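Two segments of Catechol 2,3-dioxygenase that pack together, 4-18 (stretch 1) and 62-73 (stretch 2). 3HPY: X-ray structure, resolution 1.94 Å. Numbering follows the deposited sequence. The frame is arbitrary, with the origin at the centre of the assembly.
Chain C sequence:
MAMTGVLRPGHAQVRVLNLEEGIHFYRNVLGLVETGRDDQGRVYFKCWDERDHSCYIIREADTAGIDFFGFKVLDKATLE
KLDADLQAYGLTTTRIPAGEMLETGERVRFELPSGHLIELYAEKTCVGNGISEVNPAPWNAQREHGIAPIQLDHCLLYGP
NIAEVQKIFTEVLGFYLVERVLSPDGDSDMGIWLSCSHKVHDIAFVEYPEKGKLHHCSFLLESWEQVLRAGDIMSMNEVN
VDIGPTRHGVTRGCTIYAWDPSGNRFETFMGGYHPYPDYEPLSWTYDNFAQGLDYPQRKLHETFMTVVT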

ATOM      1  N   THR C   4     -14.256  13.577  26.130  1.00 22.75           N
ATOM      2  CA  THR C   4     -15.450  14.021  26.854  1.00 24.17           C
ATOM      3  C   THR C   4     -16.269  14.941  25.951  1.00 23.91           C
ATOM      4  O   THR C   4     -15.848  15.264  24.841  1.00 22.03           O
ATOM      5  CB  THR C   4     -15.097  14.819  28.145  1.00 24.64           C
ATOM      6  OG1 THR C   4     -14.304  15.955  27.800  1.00 24.58           O
ATOM      7  CG2 THR C   4     -14.326  13.955  29.136  1.00 24.64           C
ATOM      8  N   GLY C   5     -17.435  15.369  26.436  1.00 24.48           N
ATOM      9  CA  GLY C   5     -18.284  16.254  25.648  1.00 24.75           C
ATOM     10  C   GLY C   5     -18.733  15.672  24.318  1.00 25.11           C
ATOM     11  O   GLY C   5     -19.297  14.574  24.273  1.00 28.43           O
ATOM     12  N   VAL C   6     -18.516  16.414  23.235  1.00 24.75           N
ATOM     13  CA  VAL C   6     -18.890  15.943  21.902  1.00 25.10           C
ATOM     14  C   VAL C   6     -17.807  14.957  21.459  1.00 24.67           C
ATOM     15  O   VAL C   6     -16.645  15.326  21.302  1.00 24.85           O
ATOM     16  CB  VAL C   6     -18.963  17.107  20.903  1.00 25.56           C
ATOM     17  CG1 VAL C   6     -19.402  16.595  19.545  1.00 25.03           C
ATOM     18  CG2 VAL C   6     -19.928  18.168  21.419  1.00 25.92           C
ATOM     19  N   LEU C   7     -18.197  13.703  21.265  1.00 24.90           N
ATOM     20  CA  LEU C   7     -17.244  12.667  20.906  1.00 24.43           C
ATOM     21  C   LEU C   7     -16.931  12.510  19.429  1.00 25.90           C
ATOM     22  O   LEU C   7     -15.768  12.524  19.028  1.00 25.60           O
ATOM     23  CB  LEU C   7     -17.733  11.315  21.438  1.00 23.92           C
ATOM     24  CG  LEU C   7     -17.979  11.172  22.941  1.00 21.83           C
ATOM     25  CD1 LEU C   7     -18.440   9.758  23.254  1.00 21.87           C
ATOM     26  CD2 LEU C   7     -16.704  11.505  23.704  1.00 21.97           C
ATOM     27  N   ARG C   8     -17.975  12.375  18.619  1.00 26.54           N
ATOM     28  CA  ARG C   8     -17.787  12.128  17.195  1.00 27.65           C
ATOM     29  C   ARG C   8     -19.051  12.397  16.378  1.00 27.63           C
ATOM     30  O   ARG C   8     -20.132  12.601  16.932  1.00 28.14           O
ATOM     31  CB  ARG C   8     -17.401  10.646  17.012  1.00 24.75           C
ATOM     32  CG  ARG C   8     -18.237   9.659  17.899  1.00 28.51           C
ATOM     33  CD  ARG C   8     -18.454   8.287  17.215  1.00 22.20           C
ATOM     34  NE  ARG C   8     -19.423   7.354  17.822  1.00 22.17           N
ATOM     35  CZ  ARG C   8     -19.436   6.953  19.098  1.00 21.98           C
ATOM     36  NH1 ARG C   8     -18.541   7.402  19.964  1.00 21.44           N
ATOM     37  NH2 ARG C   8     -20.317   6.044  19.501  1.00 21.90           N
ATOM     38  N   PRO C   9     -18.914  12.445  15.040  1.00 28.78           N
ATOM     39  CA  PRO C   9     -20.095  12.669  14.201  1.00 28.34           C
ATOM     40  C   PRO C   9     -20.941  11.417  14.428  1.00 29.48           C
ATOM     41  O   PRO C   9     -20.411  10.302  14.349  1.00 29.16           O
ATOM     42  CB  PRO C   9     -19.519  12.698  12.794  1.00 28.14           C
ATOM     43  CG  PRO C   9     -18.162  13.292  12.989  1.00 27.10           C
ATOM     44  CD  PRO C   9     -17.668  12.706  14.295  1.00 27.86           C
ATOM     45  N   GLY C  10     -22.231  11.585  14.719  1.00 29.09           N
ATOM     46  CA  GLY C  10     -23.083  10.432  14.973  1.00 28.20           C
ATOM     47  C   GLY C  10     -23.912   9.962  13.791  1.00 29.65           C
ATOM     48  O   GLY C  10     -24.076   8.761  13.586  1.00 29.98           O
ATOM     49  N   HIS C  11     -24.435  10.898  13.006  1.00 29.24           N
ATOM     50  CA  HIS C  11     -25.247  10.522  11.863  1.00 30.62           C
ATOM     51  C   HIS C  11     -25.529  11.679  10.908  1.00 31.04           C
ATOM     52  O   HIS C  11     -25.473  12.851  11.293  1.00 30.85           O
ATOM     53  CB  HIS C  11     -26.567   9.908  12.362  1.00 30.96           C
ATOM     54  CG  HIS C  11     -27.387  10.830  13.213  1.00 32.54           C
ATOM     55  ND1 HIS C  11     -28.178  10.378  14.250  1.00 34.89           N
ATOM     56  CD2 HIS C  11     -27.569  12.171  13.161  1.00 31.49           C
ATOM     57  CE1 HIS C  11     -28.808  11.403  14.798  1.00 32.79           C
ATOM     58  NE2 HIS C  11     -28.456  12.501  14.155  1.00 31.58           N
ATOM     59  N   ALA C  12     -25.818  11.345   9.655  1.00 31.23           N
ATOM     60  CA  ALA C  12     -26.140  12.353   8.655  1.00 32.51           C
ATOM     61  C   ALA C  12     -27.471  11.999   7.994  1.00 34.30           C
ATOM     62  O   ALA C  12     -27.592  10.943   7.378  1.00 34.86           O
ATOM     63  CB  ALA C  12     -25.041  12.422   7.603  1.00 32.39           C
ATOM     64  N   GLN C  13     -28.476  12.859   8.129  1.00 34.50           N
ATOM     65  CA  GLN C  13     -29.759  12.582   7.490  1.00 35.65           C
ATOM     66  C   GLN C  13     -29.752  13.270   6.133  1.00 35.15           C
ATOM     67  O   GLN C  13     -29.797  14.499   6.050  1.00 34.76           O
ATOM     68  CB  GLN C  13     -30.930  13.102   8.330  1.00 37.29           C
ATOM     69  CG  GLN C  13     -32.295  12.894   7.664  1.00 38.48           C
ATOM     70  CD  GLN C  13     -32.991  11.620   8.109  1.00 38.60           C
ATOM     71  OE1 GLN C  13     -33.678  11.598   9.133  1.00 36.26           O
ATOM     72  NE2 GLN C  13     -32.811  10.548   7.343  1.00 40.32           N
ATOM     73  N   VAL C  14     -29.684  12.461   5.078  1.00 34.65           N
ATOM     74  CA  VAL C  14     -29.633  12.955   3.707  1.00 35.06           C
ATOM     75  C   VAL C  14     -30.845  12.465   2.916  1.00 35.79           C
ATOM     76  O   VAL C  14     -31.325  11.345   3.110  1.00 35.91           O
ATOM     77  CB  VAL C  14     -28.327  12.478   3.003  1.00 33.52           C
ATOM     78  CG1 VAL C  14     -28.311  12.926   1.545  1.00 34.41           C
ATOM     79  CG2 VAL C  14     -27.116  13.039   3.727  1.00 33.24           C
ATOM     80  N   ARG C  15     -31.330  13.317   2.024  1.00 36.53           N
ATOM     81  CA  ARG C  15     -32.487  13.002   1.200  1.00 37.24           C
ATOM     82  C   ARG C  15     -32.102  12.679  -0.243  1.00 36.35           C
ATOM     83  O   ARG C  15     -31.275  13.355  -0.838  1.00 35.84           O
ATOM     84  CB  ARG C  15     -33.462  14.178   1.238  1.00 36.89           C
ATOM     85  CG  ARG C  15     -32.792  15.548   1.253  1.00 38.05           C
ATOM     86  CD  ARG C  15     -33.839  16.653   1.189  1.00 36.84           C
ATOM     87  NE  ARG C  15     -33.276  17.959   0.855  1.00 37.85           N
ATOM     88  CZ  ARG C  15     -32.729  18.794   1.733  1.00 37.08           C
ATOM     89  NH1 ARG C  15     -32.666  18.474   3.020  1.00 37.20           N
ATOM     90  NH2 ARG C  15     -32.241  19.955   1.317  1.00 36.79           N
ATOM     91  N   VAL C  16     -32.695  11.628  -0.793  1.00 37.66           N
ATOM     92  CA  VAL C  16     -32.415  11.231  -2.167  1.00 40.15           C
ATOM     93  C   VAL C  16     -33.698  11.298  -2.997  1.00 41.58           C
ATOM     94  O   VAL C  16     -34.799  11.139  -2.469  1.00 40.67           O
ATOM     95  CB  VAL C  16     -31.849   9.794  -2.237  1.00 39.82           C
ATOM     96  CG1 VAL C  16     -30.435   9.756  -1.670  1.00 41.21           C
ATOM     97  CG2 VAL C  16     -32.745   8.851  -1.471  1.00 38.63           C
ATOM     98  N   LEU C  17     -33.547  11.543  -4.293  1.00 43.14           N
ATOM     99  CA  LEU C  17     -34.685  11.636  -5.206  1.00 44.69           C
ATOM    100  C   LEU C  17     -35.376  10.280  -5.384  1.00 46.32           C
ATOM    101  O   LEU C  17     -36.603  10.210  -5.472  1.00 46.64           O
ATOM    102  CB  LEU C  17     -34.215  12.148  -6.567  1.00 44.29           C
ATOM    103  CG  LEU C  17     -33.298  13.378  -6.567  1.00 45.20           C
ATOM    104  CD1 LEU C  17     -32.769  13.633  -7.973  1.00 44.57           C
ATOM    105  CD2 LEU C  17     -34.058  14.586  -6.051  1.00 45.70           C
ATOM    106  N   ASN C  18     -34.586   9.209  -5.455  1.00 46.97           N
ATOM    107  CA  ASN C  18     -35.129   7.864  -5.613  1.00 48.59           C
ATOM    108  C   ASN C  18     -34.611   6.972  -4.495  1.00 49.22           C
ATOM    109  O   ASN C  18     -33.451   6.556  -4.493  1.00 49.72           O
ATOM    110  CB  ASN C  18     -34.730   7.269  -6.967  1.00 48.45           C
ATOM    111  CG  ASN C  18     -35.452   5.961  -7.268  1.00 49.32           C
ATOM    112  OD1 ASN C  18     -35.424   5.013  -6.478  1.00 47.65           O
ATOM    113  ND2 ASN C  18     -36.100   5.905  -8.423  1.00 50.99           N
ATOM    114  N   ASP C  62     -38.378  15.542  -2.102  1.00 47.14           N
ATOM    115  CA  ASP C  62     -38.604  16.239  -3.351  1.00 47.13           C
ATOM    116  C   ASP C  62     -37.285  16.767  -3.921  1.00 45.88           C
ATOM    117  O   ASP C  62     -37.161  16.974  -5.131  1.00 45.40           O
ATOM    118  CB  ASP C  62     -39.589  17.386  -3.121  1.00 48.67           C
ATOM    119  CG  ASP C  62     -40.176  17.910  -4.410  1.00 50.97           C
ATOM    120  OD1 ASP C  62     -41.037  18.817  -4.346  1.00 50.94           O
ATOM    121  OD2 ASP C  62     -39.773  17.410  -5.488  1.00 51.18           O
ATOM    122  N   THR C  63     -36.301  16.975  -3.051  1.00 44.26           N
ATOM    123  CA  THR C  63     -34.992  17.475  -3.473  1.00 43.49           C
ATOM    124  C   THR C  63     -33.862  16.753  -2.742  1.00 41.49           C
ATOM    125  O   THR C  63     -34.107  16.003  -1.797  1.00 41.09           O
ATOM    126  CB  THR C  63     -34.849  18.992  -3.200  1.00 44.63           C
ATOM    127  OG1 THR C  63     -33.568  19.440  -3.661  1.00 47.69           O
ATOM    128  CG2 THR C  63     -34.950  19.280  -1.710  1.00 45.25           C
ATOM    129  N   ALA C  64     -32.629  16.981  -3.186  1.00 38.96           N
ATOM    130  CA  ALA C  64     -31.457  16.362  -2.564  1.00 37.17           C
ATOM    131  C   ALA C  64     -30.806  17.300  -1.540  1.00 35.49           C
ATOM    132  O   ALA C  64     -31.125  18.489  -1.474  1.00 32.21           O
ATOM    133  CB  ALA C  64     -30.435  15.968  -3.641  1.00 35.93           C
ATOM    134  N   GLY C  65     -29.890  16.758  -0.743  1.00 35.03           N
ATOM    135  CA  GLY C  65     -29.212  17.567   0.257  1.00 32.89           C
ATOM    136  C   GLY C  65     -29.248  16.944   1.634  1.00 32.16           C
ATOM    137  O   GLY C  65     -29.583  15.772   1.782  1.00 32.92           O
ATOM    138  N   ILE C  66     -28.923  17.731   2.653  1.00 32.12           N
ATOM    139  CA  ILE C  66     -28.919  17.224   4.017  1.00 31.73           C
ATOM    140  C   ILE C  66     -29.998  17.846   4.899  1.00 31.65           C
ATOM    141  O   ILE C  66     -30.211  19.054   4.868  1.00 31.96           O
ATOM    142  CB  ILE C  66     -27.550  17.469   4.689  1.00 31.79           C
ATOM    143  CG1 ILE C  66     -27.564  16.904   6.110  1.00 32.56           C
ATOM    144  CG2 ILE C  66     -27.238  18.966   4.713  1.00 30.18           C
ATOM    145  CD1 ILE C  66     -26.213  16.897   6.772  1.00 33.40           C
ATOM    146  N   ASP C  67     -30.686  17.014   5.675  1.00 32.62           N
ATOM    147  CA  ASP C  67     -31.705  17.518   6.589  1.00 32.92           C
ATOM    148  C   ASP C  67     -30.987  17.987   7.849  1.00 32.14           C
ATOM    149  O   ASP C  67     -31.164  19.117   8.300  1.00 32.18           O
ATOM    150  CB  ASP C  67     -32.719  16.427   6.955  1.00 33.85           C
ATOM    151  CG  ASP C  67     -33.544  15.968   5.763  1.00 37.29           C
ATOM    152  OD1 ASP C  67     -33.848  16.810   4.891  1.00 36.28           O
ATOM    153  OD2 ASP C  67     -33.903  14.767   5.704  1.00 37.05           O
ATOM    154  N   PHE C  68     -30.153  17.116   8.403  1.00 31.62           N
ATOM    155  CA  PHE C  68     -29.423  17.453   9.615  1.00 30.14           C
ATOM    156  C   PHE C  68     -28.207  16.561   9.843  1.00 29.86           C
ATOM    157  O   PHE C  68     -28.085  15.487   9.251  1.00 29.90           O
ATOM    158  CB  PHE C  68     -30.372  17.385  10.819  1.00 29.92           C
ATOM    159  CG  PHE C  68     -31.059  16.066  10.978  1.00 29.34           C
ATOM    160  CD1 PHE C  68     -30.441  15.020  11.661  1.00 28.05           C
ATOM    161  CD2 PHE C  68     -32.337  15.868  10.454  1.00 28.92           C
ATOM    162  CE1 PHE C  68     -31.082  13.792  11.824  1.00 29.08           C
ATOM    163  CE2 PHE C  68     -32.991  14.642  10.609  1.00 28.52           C
ATOM    164  CZ  PHE C  68     -32.360  13.598  11.299  1.00 29.06           C
ATOM    165  N   PHE C  69     -27.307  17.027  10.701  1.00 29.10           N
ATOM    166  CA  PHE C  69     -26.082  16.308  11.022  1.00 29.43           C
ATOM    167  C   PHE C  69     -25.940  16.239  12.540  1.00 28.01           C
ATOM    168  O   PHE C  69     -25.888  17.269  13.208  1.00 27.32           O
ATOM    169  CB  PHE C  69     -24.887  17.045  10.417  1.00 29.04           C
ATOM    170  CG  PHE C  69     -23.611  16.255  10.436  1.00 30.13           C
ATOM    171  CD1 PHE C  69     -22.571  16.612  11.281  1.00 29.33           C
ATOM    172  CD2 PHE C  69     -23.448  15.158   9.593  1.00 28.72           C
ATOM    173  CE1 PHE C  69     -21.380  15.890  11.291  1.00 30.35           C
ATOM    174  CE2 PHE C  69     -22.266  14.433   9.595  1.00 30.13           C
ATOM    175  CZ  PHE C  69     -21.229  14.801  10.448  1.00 29.42           C
ATOM    176  N   GLY C  70     -25.864  15.027  13.078  1.00 25.69           N
ATOM    177  CA  GLY C  70     -25.758  14.877  14.518  1.00 26.49           C
ATOM    178  C   GLY C  70     -24.424  14.415  15.076  1.00 26.00           C
ATOM    179  O   GLY C  70     -23.631  13.783  14.383  1.00 25.74           O
ATOM    180  N   PHE C  71     -24.197  14.733  16.347  1.00 25.60           N
ATOM    181  CA  PHE C  71     -22.971  14.368  17.051  1.00 27.16           C
ATOM    182  C   PHE C  71     -23.302  13.637  18.351  1.00 28.79           C
ATOM    183  O   PHE C  71     -24.106  14.120  19.150  1.00 28.12           O
ATOM    184  CB  PHE C  71     -22.180  15.620  17.418  1.00 26.33           C
ATOM    185  CG  PHE C  71     -21.533  16.307  16.255  1.00 27.41           C
ATOM    186  CD1 PHE C  71     -20.284  15.902  15.811  1.00 25.23           C
ATOM    187  CD2 PHE C  71     -22.139  17.408  15.646  1.00 27.04           C
ATOM    188  CE1 PHE C  71     -19.643  16.580  14.790  1.00 23.06           C
ATOM    189  CE2 PHE C  71     -21.497  18.096  14.614  1.00 25.74           C
ATOM    190  CZ  PHE C  71     -20.250  17.681  14.190  1.00 24.81           C
ATOM    191  N   LYS C  72     -22.676  12.486  18.579  1.00 29.37           N
ATOM    192  CA  LYS C  72     -22.926  11.774  19.825  1.00 28.18           C
ATOM    193  C   LYS C  72     -22.067  12.422  20.904  1.00 26.76           C
ATOM    194  O   LYS C  72     -20.928  12.806  20.629  1.00 26.44           O
ATOM    195  CB  LYS C  72     -22.571  10.293  19.700  1.00 29.63           C
ATOM    196  CG  LYS C  72     -22.833   9.528  20.985  1.00 28.64           C
ATOM    197  CD  LYS C  72     -22.817   8.032  20.799  1.00 29.60           C
ATOM    198  CE  LYS C  72     -23.039   7.336  22.129  1.00 30.84           C
ATOM    199  NZ  LYS C  72     -23.230   5.869  21.942  1.00 30.89           N
ATOM    200  N   VAL C  73     -22.612  12.576  22.112  1.00 24.34           N
ATOM    201  CA  VAL C  73     -21.850  13.175  23.219  1.00 25.04           C
ATOM    202  C   VAL C  73     -21.560  12.090  24.262  1.00 24.97           C
ATOM    203  O   VAL C  73     -22.104  10.990  24.176  1.00 24.90           O
ATOM    204  CB  VAL C  73     -22.612  14.350  23.889  1.00 25.06           C
ATOM    205  CG1 VAL C  73     -23.000  15.385  22.834  1.00 23.31           C
ATOM    206  CG2 VAL C  73     -23.843  13.835  24.625  1.00 24.23           C
TER

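What holds the two backbones together? The two stretches run antiparallel, with 153° between the N-to-C directions of strands 9-16 and 68-73, and main-chain hydrogen bonds tie the stretches: Leu7 N to Lys72 O at 2.9 Å, Gly70 N to His11 O at 2.8 Å, Gln13 N to Phe68 O at 2.9 Å and Arg15 N to Gly65 O at 3.0 Å. The ladder is not regular. Three beta bulges shift its register, and at one of them Gly70 O receives both Gly10 N, at 2.6 Å, and His11 N, at 3.3 Å. At another, Asp67 N reaches Gln13 O at 2.7 Å where the second stretch turns its corner.

Why does Arg15 lie across the other stretch? Its chi1 of 37° (p), followed by two t angles, carries an extended chain over the backbone of Gly65 and Ile66, whose N atoms lie over one face of the guanidinium. Asp67, with chi1 m, meets that group at its edge, and the salt bridge closes at 2.8 Å between Arg15 NH1 and Asp67 OD1. Arg15 NE adds a weak hydrogen bond to Ala64 O at 3.2 Å. Gly65 makes room for this: an ideal CB there would sit 2.8 Å from Arg15 NH2, and its backbone angles by themselves call for glycine.

How do His11, Gln13 and Phe68 share one face of the sheet? Phe68 takes chi1 p, which brings its ring closer to the first stretch and over Gln13. Gln13 CB lies 3.4 Å from the centroid of the Phe68 ring, only 15° off the normal, so a CH-pi contact forms. His11, also p, brings its ring close to Gly70 and places NE2 3.7 Å from Phe68 CE1, at the edge of the phenylalanine ring. The missing side chain of Gly70 matters here, since an ideal CB would fall 2.3 Å from His11 NE2.

What fills the apolar contacts? Phe69, with chi1 t, brings its ring nearer the first stretch: its CZ is 3.6 Å from Pro9 CB, and its CD2 is 3.7 Å from Ala12 CB. Val6 CG1 rests 3.6 Å from Phe71 CB, while Pro9 CG approaches Phe71 CE1 at 4.0 Å.

How can Arg8 and Lys72 lie side by side? Lys72 is extended, all four chi angles t, and its CD packs over one face of the Arg8 guanidinium, 3.4 Å from Arg8 NH2. The like charges come close, with Arg8 NH2 3.8 Å from Lys72 NZ, but both groups have hydrogen-bond partners elsewhere in the structure.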